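Local coordinates for Ice-binding protein isoform1a (Antarctomyces psychrotrophicus, PDB 7BWX) that binds ice as an antifreeze protein and probably recognises specific water molecules in the prism planes of the crystal, at residues L9-A14 with E170-A175; I142-T145 with K149-N152. The protein carries 1 engineered substitution. All coordinates share one frame; numbering follows the deposited sequence.

Interaction 1: residues L9-A14 with E170-A175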
loop_
_atom_site.group_PDB
_atom_site.type_symbol
_atom_site.label_atom_id
_atom_site.label_comp_id
_atom_site.label_asym_id
_atom_site.label_seq_id
_atom_site.Cartn_x
_atom_site.Cartn_y
_atom_site.Cartn_z
ATOM N N LEU A 9 -6.624 5.660 -9.483
ATOM C CA LEU A 9 -5.287 6.017 -10.013
ATOM C C LEU A 9 -4.808 4.886 -10.923
ATOM O O LEU A 9 -4.880 3.710 -10.545
ATOM C CB LEU A 9 -4.345 6.249 -8.840
ATOM C CG LEU A 9 -4.770 7.375 -7.911
ATOM C CD1 LEU A 9 -3.888 7.388 -6.674
ATOM C CD2 LEU A 9 -4.692 8.698 -8.640
ATOM N N ASP A 10 -4.234 5.225 -12.063
ATOM C CA ASP A 10 -3.647 4.214 -12.959
ATOM C C ASP A 10 -2.240 3.886 -12.429
ATOM O O ASP A 10 -1.432 4.830 -12.295
ATOM C CB ASP A 10 -3.668 4.771 -14.378
ATOM C CG ASP A 10 -3.142 3.802 -15.427
ATOM O OD1 ASP A 10 -2.884 2.599 -15.110
ATOM O OD2 ASP A 10 -3.022 4.263 -16.574
ATOM N N LEU A 11 -1.959 2.616 -12.154
ATOM C CA LEU A 11 -0.626 2.206 -11.630
ATOM C C LEU A 11 0.251 1.739 -12.796
ATOM O O LEU A 11 1.405 1.422 -12.542
ATOM C CB LEU A 11 -0.770 1.093 -10.597
ATOM C CG LEU A 11 -1.451 1.485 -9.291
ATOM C CD1 LEU A 11 -1.535 0.293 -8.362
ATOM C CD2 LEU A 11 -0.729 2.611 -8.631
ATOM N N GLY A 12 -0.303 1.666 -14.013
ATOM C CA GLY A 12 0.451 1.265 -15.209
ATOM C C GLY A 12 1.210 -0.032 -14.975
ATOM O O GLY A 12 0.627 -1.033 -14.508
ATOM N N ALA A 13 2.513 -0.048 -15.233
ATOM C CA ALA A 13 3.289 -1.290 -15.137
ATOM C C ALA A 13 3.494 -1.680 -13.669
ATOM O O ALA A 13 3.902 -2.833 -13.464
ATOM C CB ALA A 13 4.612 -1.189 -15.843
ATOM N N ALA A 14 3.221 -0.807 -12.704
ATOM C CA ALA A 14 3.344 -1.158 -11.260
ATOM C C ALA A 14 2.177 -2.064 -10.824
ATOM O O ALA A 14 2.243 -2.625 -9.722
ATOM C CB ALA A 14 3.414 0.087 -10.416
ATOM N N GLU A 170 -5.961 -3.660 3.279
ATOM C CA GLU A 170 -6.520 -3.770 1.938
ATOM C C GLU A 170 -6.082 -2.486 1.225
ATOM O O GLU A 170 -6.269 -1.384 1.783
ATOM C CB GLU A 170 -8.046 -3.921 1.982
ATOM C CG GLU A 170 -8.525 -5.169 2.757
ATOM C CD GLU A 170 -8.581 -6.448 1.949
ATOM O OE1 GLU A 170 -8.598 -6.345 0.699
ATOM O OE2 GLU A 170 -8.624 -7.551 2.538
ATOM N N GLY A 171 -5.548 -2.645 0.029
ATOM C CA GLY A 171 -5.305 -1.510 -0.855
ATOM C C GLY A 171 -3.852 -1.357 -1.298
ATOM O O GLY A 171 -3.000 -2.148 -0.894
ATOM N N ASN A 172 -3.640 -0.361 -2.159
ATOM C CA ASN A 172 -2.324 -0.023 -2.771
ATOM C C ASN A 172 -1.665 1.053 -1.913
ATOM O O ASN A 172 -2.210 2.146 -1.786
ATOM C CB ASN A 172 -2.546 0.386 -4.224
ATOM C CG ASN A 172 -3.204 -0.706 -5.038
ATOM O OD1 ASN A 172 -2.667 -1.811 -5.141
ATOM N ND2 ASN A 172 -4.347 -0.398 -5.631
ATOM N N VAL A 173 -0.580 0.686 -1.258
ATOM C CA VAL A 173 0.217 1.577 -0.422
ATOM C C VAL A 173 1.263 2.169 -1.357
ATOM O O VAL A 173 2.136 1.431 -1.789
ATOM C CB VAL A 173 0.852 0.858 0.767
ATOM C CG1 VAL A 173 1.650 1.841 1.606
ATOM C CG2 VAL A 173 -0.188 0.121 1.632
ATOM N N ILE A 174 1.154 3.467 -1.620
ATOM C CA ILE A 174 2.119 4.243 -2.438
ATOM C C ILE A 174 2.767 5.266 -1.523
ATOM O O ILE A 174 2.155 6.268 -1.179
ATOM C CB ILE A 174 1.436 4.855 -3.652
ATOM C CG1 ILE A 174 0.466 3.868 -4.295
ATOM C CG2 ILE A 174 2.513 5.331 -4.605
ATOM C CD1 ILE A 174 -0.193 4.419 -5.563
ATOM N N ALA A 175 3.907 4.904 -0.980
ATOM C CA ALA A 175 4.625 5.749 -0.018
ATOM C C ALA A 175 5.721 6.555 -0.721
ATOM O O ALA A 175 6.419 6.017 -1.568
ATOM C CB ALA A 175 5.225 4.886 1.043
#
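Two residues before Asn172, whose amide packs against Leu11, Glu170 OE2 takes hydrogen bonds from two partners, His168 NE2 and Asn188 ND2. The contact itself is apolar and is carried by the two methyls of Leu11. Leu11 CD1 sits over the face of the Asn172 amide. It is 3.9 Å from Asn172 CG and 4.0 Å from both Asn172 OD1 and Asn172 ND2, so it sits almost straight above the central carbon. CD2 turns to the neighbouring inward-facing residue of the strand and meets Ile174 CD1 at 3.6 Å. Ile174 brings that methyl forward with CD1 anti to its CA (chi2 -177°), so the chain is extended toward Leu11. Leu11 thus straddles two alternate side chains of strand 172-175, and Ala73 of helix 61-79 also touches it. Its loop is shaped locally. Asp10 OD1 accepts from Gly12 N at 3.0 Å with an N-H...O angle of 154°, and the donor stands above the carboxylate plane. This is an Asx turn. Ala14 N then bonds to Leu11 O at 2.9 Å as a 3-10 segment starts, and Ala13 N bonds to Asp69 OD2 of the helix. The N-terminal loop therefore packs on the buried side of a solenoid strand, beside the long helix, in the right-handed beta-helix fold of this ice-binding protein family.

Interaction 2: residues I142-T145 with K149-N152; sequences IILT and KANN
Lys149 meets Leu144 through its backbone, with Lys149 C 4.3 Å from Leu144 CD1. Its CB points away from strand 141-145, and the side chain runs on to touch Ala122 and Ser209. Ala150 follows and makes the closer approach. Its N is 3.7 Å from Leu144 CD1, and its CB is 4.2 Å from the same methyl. One methyl therefore covers the start of the turn, resting on the peptide link between Lys149 and Ala150. Leu144 reaches there with CG beside its own backbone N (chi1 -53°) and CD1 anti to CA (chi2 174°), which extends the chain toward the turn. The contact is small: a methyl against a peptide link, with one apolar side-chain pair, Leu144 and Ala150. Asn151 continues the 3-10 segment, and its ND2 makes a weak hydrogen bond to Ser209 OG. Asn152 closes the turn, its N bonding to Lys149 O at 2.9 Å. Weak hydrogen bonds join Asn152 OD1 to Ser209 OG and Asn152 ND2 to Ser124 O, which connect the turn to the C-terminal end of the modelled chain and to a neighbouring loop. Strand 141-145 is itself bound by backbone hydrogen bonds to strand 113-117. The contact packs a 3-10 turn against the strand that leads into it, at a corner between strands 141-145 and 153-157 of the right-handed beta-solenoid.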
loop_
_atom_site.group_PDB
_atom_site.type_symbol
_atom_site.label_atom_id
_atom_site.label_comp_id
_atom_site.label_asym_id
_atom_site.label_seq_id
_atom_site.Cartn_x
_atom_site.Cartn_y
_atom_site.Cartn_z
ATOM N N ILE A 142 -8.302 -3.599 8.033
ATOM C CA ILE A 142 -9.145 -2.868 7.070
ATOM C C ILE A 142 -10.058 -3.885 6.406
ATOM O O ILE A 142 -9.557 -4.891 5.899
ATOM C CB ILE A 142 -8.255 -2.116 6.065
ATOM C CG1 ILE A 142 -7.413 -1.073 6.795
ATOM C CG2 ILE A 142 -9.105 -1.491 4.955
ATOM C CD1 ILE A 142 -6.168 -0.633 6.066
ATOM N N ILE A 143 -11.342 -3.614 6.377
ATOM C CA ILE A 143 -12.341 -4.534 5.779
ATOM C C ILE A 143 -13.149 -3.794 4.715
ATOM O O ILE A 143 -13.253 -2.517 4.738
ATOM C CB ILE A 143 -13.234 -5.143 6.878
ATOM C CG1 ILE A 143 -14.120 -4.118 7.574
ATOM C CG2 ILE A 143 -12.402 -5.918 7.879
ATOM C CD1 ILE A 143 -15.071 -4.760 8.572
ATOM N N LEU A 144 -13.677 -4.576 3.807
ATOM C CA LEU A 144 -14.452 -4.102 2.656
ATOM C C LEU A 144 -15.912 -4.527 2.828
ATOM O O LEU A 144 -16.120 -5.723 3.028
ATOM C CB LEU A 144 -13.876 -4.762 1.409
ATOM C CG LEU A 144 -12.367 -4.602 1.209
ATOM C CD1 LEU A 144 -11.919 -5.433 0.022
ATOM C CD2 LEU A 144 -11.977 -3.137 1.076
ATOM N N THR A 145 -16.865 -3.630 2.616
ATOM C CA THR A 145 -18.303 -4.012 2.633
ATOM C C THR A 145 -18.998 -3.476 1.388
ATOM O O THR A 145 -18.478 -2.529 0.759
ATOM C CB THR A 145 -18.969 -3.521 3.918
ATOM O OG1 THR A 145 -18.921 -2.093 3.871
ATOM C CG2 THR A 145 -18.278 -4.055 5.152
ATOM N N LYS A 149 -13.814 -2.767 -3.399
ATOM C CA LYS A 149 -12.703 -3.608 -3.938
ATOM C C LYS A 149 -11.332 -3.070 -3.507
ATOM O O LYS A 149 -11.103 -1.863 -3.654
ATOM C CB LYS A 149 -12.771 -3.576 -5.459
ATOM C CG LYS A 149 -14.007 -4.239 -6.028
ATOM C CD LYS A 149 -13.776 -4.692 -7.411
ATOM C CE LYS A 149 -14.056 -3.620 -8.436
ATOM N NZ LYS A 149 -14.084 -4.177 -9.816
ATOM N N ALA A 150 -10.454 -3.943 -3.012
ATOM C CA ALA A 150 -9.096 -3.576 -2.532
ATOM C C ALA A 150 -8.342 -2.822 -3.624
ATOM O O ALA A 150 -7.623 -1.842 -3.323
ATOM C CB ALA A 150 -8.341 -4.811 -2.156
ATOM N N ASN A 151 -8.505 -3.239 -4.874
ATOM C CA ASN A 151 -7.719 -2.646 -5.972
ATOM C C ASN A 151 -8.179 -1.210 -6.240
ATOM O O ASN A 151 -7.512 -0.549 -7.017
ATOM C CB ASN A 151 -7.758 -3.517 -7.223
ATOM C CG ASN A 151 -6.560 -3.287 -8.109
ATOM O OD1 ASN A 151 -5.428 -3.118 -7.624
ATOM N ND2 ASN A 151 -6.838 -3.162 -9.397
ATOM N N ASN A 152 -9.250 -0.730 -5.598
ATOM C CA ASN A 152 -9.765 0.652 -5.780
ATOM C C ASN A 152 -9.485 1.493 -4.538
ATOM O O ASN A 152 -10.058 2.604 -4.431
ATOM C CB ASN A 152 -11.269 0.671 -6.100
ATOM C CG ASN A 152 -11.610 0.155 -7.486
ATOM O OD1 ASN A 152 -10.760 0.038 -8.357
ATOM N ND2 ASN A 152 -12.890 -0.071 -7.712
#

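From the N terminus, the chain passes through 9-14, the first strands, helix 61-79 and then further strands of the solenoid. Interaction 2 joins 142-145 to 149-152 and closes a short loop of three residues. Only later does 170-175 return to 9-14, so interaction 1 closes a long loop that encloses interaction 2. The two centres lie about 14 Å apart, but they touch through Glu170 and Asn172. Glu170 OE1 packs 3.3 Å from Ala150 CB and 3.5 Å from Leu144 CD1. Asn172 ND2 lies 3.5 Å from Asn151 O. Together they tie the N-terminal loop, strands 168-170 and 172-175, and the preceding corner of the solenoid.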